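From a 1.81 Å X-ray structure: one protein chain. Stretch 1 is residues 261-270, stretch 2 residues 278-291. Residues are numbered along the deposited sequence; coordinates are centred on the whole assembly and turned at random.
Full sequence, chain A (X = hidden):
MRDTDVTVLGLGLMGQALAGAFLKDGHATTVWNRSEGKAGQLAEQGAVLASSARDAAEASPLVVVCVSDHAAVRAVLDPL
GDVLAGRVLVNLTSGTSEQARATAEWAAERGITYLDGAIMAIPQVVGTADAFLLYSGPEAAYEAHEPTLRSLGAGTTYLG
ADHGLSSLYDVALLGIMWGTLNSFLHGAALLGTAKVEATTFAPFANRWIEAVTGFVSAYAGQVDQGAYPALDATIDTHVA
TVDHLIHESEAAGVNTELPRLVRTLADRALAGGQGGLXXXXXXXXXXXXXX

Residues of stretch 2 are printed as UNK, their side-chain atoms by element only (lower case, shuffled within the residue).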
# COMPACT_ATOMS: atom_id res chain seq x y z
N LEU A 261 10.44 -12.33 4.39
CA LEU A 261 10.62 -11.34 5.48
C LEU A 261 9.32 -11.13 6.25
O LEU A 261 9.34 -11.01 7.49
CB LEU A 261 11.20 -10.01 4.98
CG LEU A 261 11.42 -8.94 6.06
CD1 LEU A 261 12.34 -9.43 7.21
CD2 LEU A 261 11.98 -7.67 5.48
N VAL A 262 8.18 -11.14 5.55
CA VAL A 262 6.85 -11.04 6.20
C VAL A 262 6.72 -12.19 7.21
O VAL A 262 6.30 -11.97 8.37
CB VAL A 262 5.71 -11.05 5.17
CG1 VAL A 262 4.34 -11.18 5.83
CG2 VAL A 262 5.78 -9.79 4.27
N ARG A 263 7.06 -13.40 6.78
CA ARG A 263 6.97 -14.60 7.64
C ARG A 263 7.93 -14.51 8.83
O ARG A 263 7.53 -14.77 9.97
CB ARG A 263 7.24 -15.85 6.77
CG ARG A 263 7.07 -17.21 7.35
CD ARG A 263 5.94 -17.44 8.28
NE ARG A 263 5.51 -18.88 8.17
CZ ARG A 263 5.06 -19.63 9.21
NH1 ARG A 263 4.97 -19.13 10.44
NH2 ARG A 263 4.60 -20.83 8.95
N THR A 264 9.16 -14.08 8.58
CA THR A 264 10.16 -13.91 9.64
C THR A 264 9.67 -12.96 10.71
O THR A 264 9.82 -13.22 11.92
CB THR A 264 11.49 -13.40 9.04
OG1 THR A 264 11.99 -14.46 8.22
CG2 THR A 264 12.51 -12.99 10.06
N LEU A 265 9.12 -11.83 10.29
CA LEU A 265 8.67 -10.84 11.27
C LEU A 265 7.47 -11.38 12.02
O LEU A 265 7.41 -11.22 13.27
CB LEU A 265 8.33 -9.52 10.55
CG LEU A 265 9.50 -8.71 10.03
CD1 LEU A 265 9.05 -7.65 9.00
CD2 LEU A 265 10.28 -8.00 11.11
N ALA A 266 6.52 -11.99 11.32
CA ALA A 266 5.37 -12.54 11.99
C ALA A 266 5.77 -13.69 12.98
O ALA A 266 5.17 -13.84 14.05
CB ALA A 266 4.36 -13.03 11.00
N ASP A 267 6.76 -14.47 12.63
CA ASP A 267 7.28 -15.54 13.51
C ASP A 267 7.80 -15.02 14.84
O ASP A 267 7.71 -15.74 15.83
CB ASP A 267 8.42 -16.34 12.82
CG ASP A 267 7.92 -17.33 11.83
OD1 ASP A 267 6.70 -17.67 11.81
OD2 ASP A 267 8.78 -17.77 11.05
N ARG A 268 8.28 -13.78 14.88
CA ARG A 268 8.67 -13.17 16.14
C ARG A 268 7.45 -12.92 17.03
O ARG A 268 7.53 -13.14 18.26
CB ARG A 268 9.45 -11.89 15.94
CG ARG A 268 10.74 -12.12 15.19
CD ARG A 268 11.48 -10.87 14.94
NE ARG A 268 12.54 -11.12 13.97
CZ ARG A 268 13.27 -10.18 13.39
NH1 ARG A 268 14.21 -10.53 12.51
NH2 ARG A 268 13.06 -8.88 13.65
N ALA A 269 6.33 -12.53 16.44
CA ALA A 269 5.11 -12.36 17.21
C ALA A 269 4.63 -13.72 17.71
O ALA A 269 4.18 -13.87 18.83
CB ALA A 269 4.03 -11.70 16.36
N LEU A 270 4.70 -14.71 16.83
CA LEU A 270 4.30 -16.07 17.21
C LEU A 270 5.14 -16.62 18.36
O LEU A 270 4.58 -17.21 19.28
CB LEU A 270 4.40 -17.02 16.01
CG LEU A 270 3.44 -16.71 14.88
CD1 LEU A 270 3.66 -17.75 13.79
CD2 LEU A 270 2.05 -16.67 15.30
N UNK A 278 -4.72 -9.67 16.77
CA UNK A 278 -4.84 -9.06 15.45
C UNK A 278 -3.47 -8.61 14.94
O UNK A 278 -2.51 -8.45 15.70
N UNK A 279 -3.41 -8.32 13.65
CA UNK A 279 -2.17 -7.96 12.98
C UNK A 279 -1.54 -6.70 13.55
O UNK A 279 -0.31 -6.53 13.48
o UNK A 279 2.61 -8.35 8.69
c UNK A 279 -2.35 -7.83 11.45
c UNK A 279 0.92 -6.97 9.69
c UNK A 279 0.61 -9.36 9.59
c UNK A 279 -1.07 -7.97 10.68
c UNK A 279 1.38 -8.24 9.31
c UNK A 279 -0.59 -9.22 10.30
c UNK A 279 -0.29 -6.86 10.35
N UNK A 280 -2.34 -5.81 14.13
CA UNK A 280 -1.78 -4.60 14.73
C UNK A 280 -0.74 -4.85 15.78
O UNK A 280 0.12 -4.00 16.03
c UNK A 280 -2.90 -3.72 15.24
N UNK A 281 -0.79 -6.01 16.44
CA UNK A 281 0.22 -6.40 17.42
C UNK A 281 1.63 -6.44 16.82
O UNK A 281 2.64 -6.31 17.56
c UNK A 281 -0.13 -7.73 18.03
N UNK A 282 1.73 -6.55 15.49
CA UNK A 282 3.01 -6.48 14.79
C UNK A 282 3.75 -5.19 15.02
O UNK A 282 4.98 -5.16 14.81
c UNK A 282 2.43 -8.13 12.97
c UNK A 282 2.80 -6.70 13.29
c UNK A 282 5.08 -8.69 12.43
s UNK A 282 3.72 -9.33 13.35
N UNK A 283 3.08 -4.12 15.48
CA UNK A 283 3.78 -2.91 15.81
C UNK A 283 4.97 -3.18 16.73
O UNK A 283 6.02 -2.50 16.63
c UNK A 283 3.78 0.18 15.41
c UNK A 283 2.27 -2.35 17.84
c UNK A 283 3.50 -0.52 16.72
c UNK A 283 2.83 -1.86 16.51
N UNK A 284 4.83 -4.17 17.63
CA UNK A 284 5.90 -4.46 18.60
C UNK A 284 7.19 -4.94 17.90
O UNK A 284 8.27 -4.74 18.42
c UNK A 284 3.83 -5.86 21.62
c UNK A 284 4.24 -5.00 20.46
o UNK A 284 4.31 -6.98 21.70
c UNK A 284 5.45 -5.48 19.65
o UNK A 284 3.03 -5.38 22.44
N UNK A 285 7.08 -5.51 16.70
CA UNK A 285 8.27 -5.93 15.96
C UNK A 285 9.01 -4.78 15.28
O UNK A 285 10.14 -4.96 14.86
c UNK A 285 7.20 -8.19 15.58
n UNK A 285 7.30 -9.10 17.82
o UNK A 285 9.25 -8.76 16.74
c UNK A 285 8.00 -8.73 16.77
c UNK A 285 7.91 -7.00 14.94
N UNK A 286 8.39 -3.60 15.18
CA UNK A 286 9.01 -2.44 14.54
C UNK A 286 9.59 -1.42 15.48
O UNK A 286 10.41 -0.60 15.02
c UNK A 286 8.13 -4.12 10.51
c UNK A 286 6.88 -4.68 10.54
c UNK A 286 5.99 -4.25 11.50
c UNK A 286 7.64 -2.79 12.46
c UNK A 286 8.06 -1.83 13.53
c UNK A 286 8.53 -3.21 11.47
c UNK A 286 6.39 -3.34 12.46
N UNK A 287 9.33 -1.55 16.76
CA UNK A 287 9.76 -0.60 17.77
C UNK A 287 11.24 -0.66 18.11
O UNK A 287 11.80 0.38 18.59
n UNK A 287 3.46 1.64 19.66
c UNK A 287 9.01 -0.82 19.07
c UNK A 287 7.50 -0.58 18.93
n UNK A 287 5.51 0.63 19.74
n UNK A 287 5.26 2.77 18.73
c UNK A 287 4.77 1.71 19.41
c UNK A 287 6.96 0.55 19.70
N UNK A 288 11.87 -1.82 17.92
CA UNK A 288 13.29 -1.99 18.30
C UNK A 288 14.11 -2.69 17.23
O UNK A 288 13.56 -3.48 16.44
c UNK A 288 13.38 -2.83 19.57
o UNK A 288 12.70 -2.16 20.61
N UNK A 289 15.44 -2.47 17.28
CA UNK A 289 16.31 -3.22 16.35
C UNK A 289 16.14 -4.74 16.51
O UNK A 289 15.83 -5.21 17.61
c UNK A 289 17.52 -1.50 17.48
c UNK A 289 17.71 -2.78 16.78
c UNK A 289 16.22 -1.63 18.20
N UNK A 290 16.25 -5.47 15.40
CA UNK A 290 16.43 -6.93 15.40
C UNK A 290 17.57 -7.38 16.35
O UNK A 290 18.65 -6.73 16.42
o UNK A 290 15.73 -7.07 13.08
c UNK A 290 16.74 -7.46 14.02
N UNK A 291 17.23 -8.44 17.08
CA UNK A 291 18.01 -9.12 18.06
C UNK A 291 18.57 -10.32 17.37
O UNK A 291 19.31 -11.02 18.01
c UNK A 291 17.09 -9.60 19.20
O HOH W 1 5.09 -9.53 8.84
O HOH W 2 11.23 -7.56 15.14

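Position 278 carries no side-chain atoms and lies out of reach of the helix to which 261-270 belongs; it is Gly278. At 279 one carbon leads to a six-carbon ring bearing an oxygen, which identifies Tyr279. Its CB points sideways, but the end of the side chain comes nearer the helix, where OH lies 4.4 Å from Val262 CG1. A water bridges the two residues, donating to Val262 O and to Tyr279 OH at 2.8 Å each.

Positions 280 and 281 each have a single side-chain carbon and no close contact with the helix, giving Ala280 and Ala281. At 282 the chain is unbranched, two carbons, a sulfur and a terminal carbon, so the residue is Met282. With all three chi angles in the m well, the side chain curls against the helix: CE lies 3.5 Å from Leu265 O and 3.8 Å from Leu265 CB, while SD approaches Ala269 CB at 3.8 Å and Ala266 CB at 4.4 Å.

Position 283 has four carbons, forked at the first with one arm two carbons long; it is Ile283, which does not touch the helix. Three carbons, the third carrying two oxygens, mark 284 as Glu284, also without contact. At 285 the third of three carbons carries one oxygen and one nitrogen, defining Gln285. Its CB points toward the helix, and the folded side chain places OE1 3.2 Å from Arg268 CB and CG 3.8 Å from Leu265 O.

At 286 one carbon bears a plain six-carbon ring, hence Phe286, whose CE1 packs 3.9 Å from Leu265 CD1 in an oblique approach. The three carbons, nitrogen and terminal carbon with two more nitrogens at 287 belong to Arg287, out of reach. Position 288, one carbon and one oxygen, is Ser288, and 289, three carbons closing onto the backbone nitrogen, is Pro289, neither touching the helix. Another carbon and oxygen at 290 give Ser290, whose OG accepts a hydrogen bond from Arg268 NH2 at 3.3 Å, near the guanidinium plane. The single carbon at 291 is that of Ala291, which makes no close contact.

The contact combines an apolar patch with a polar margin. Met282 lies against Leu265, Ala266 and Ala269, and Leu265 also meets Phe286. Beside this patch, Arg268 NH2 reaches Ser290 directly and also donates to a water at 2.7 Å; that water donates to Gln285 O and Gln285 OE1, each at 2.8 Å, so Arg268 is linked to Ser290 directly and to Gln285 through the water.

Stretch 2 (278-291) GYAAMIEQFRSPSA
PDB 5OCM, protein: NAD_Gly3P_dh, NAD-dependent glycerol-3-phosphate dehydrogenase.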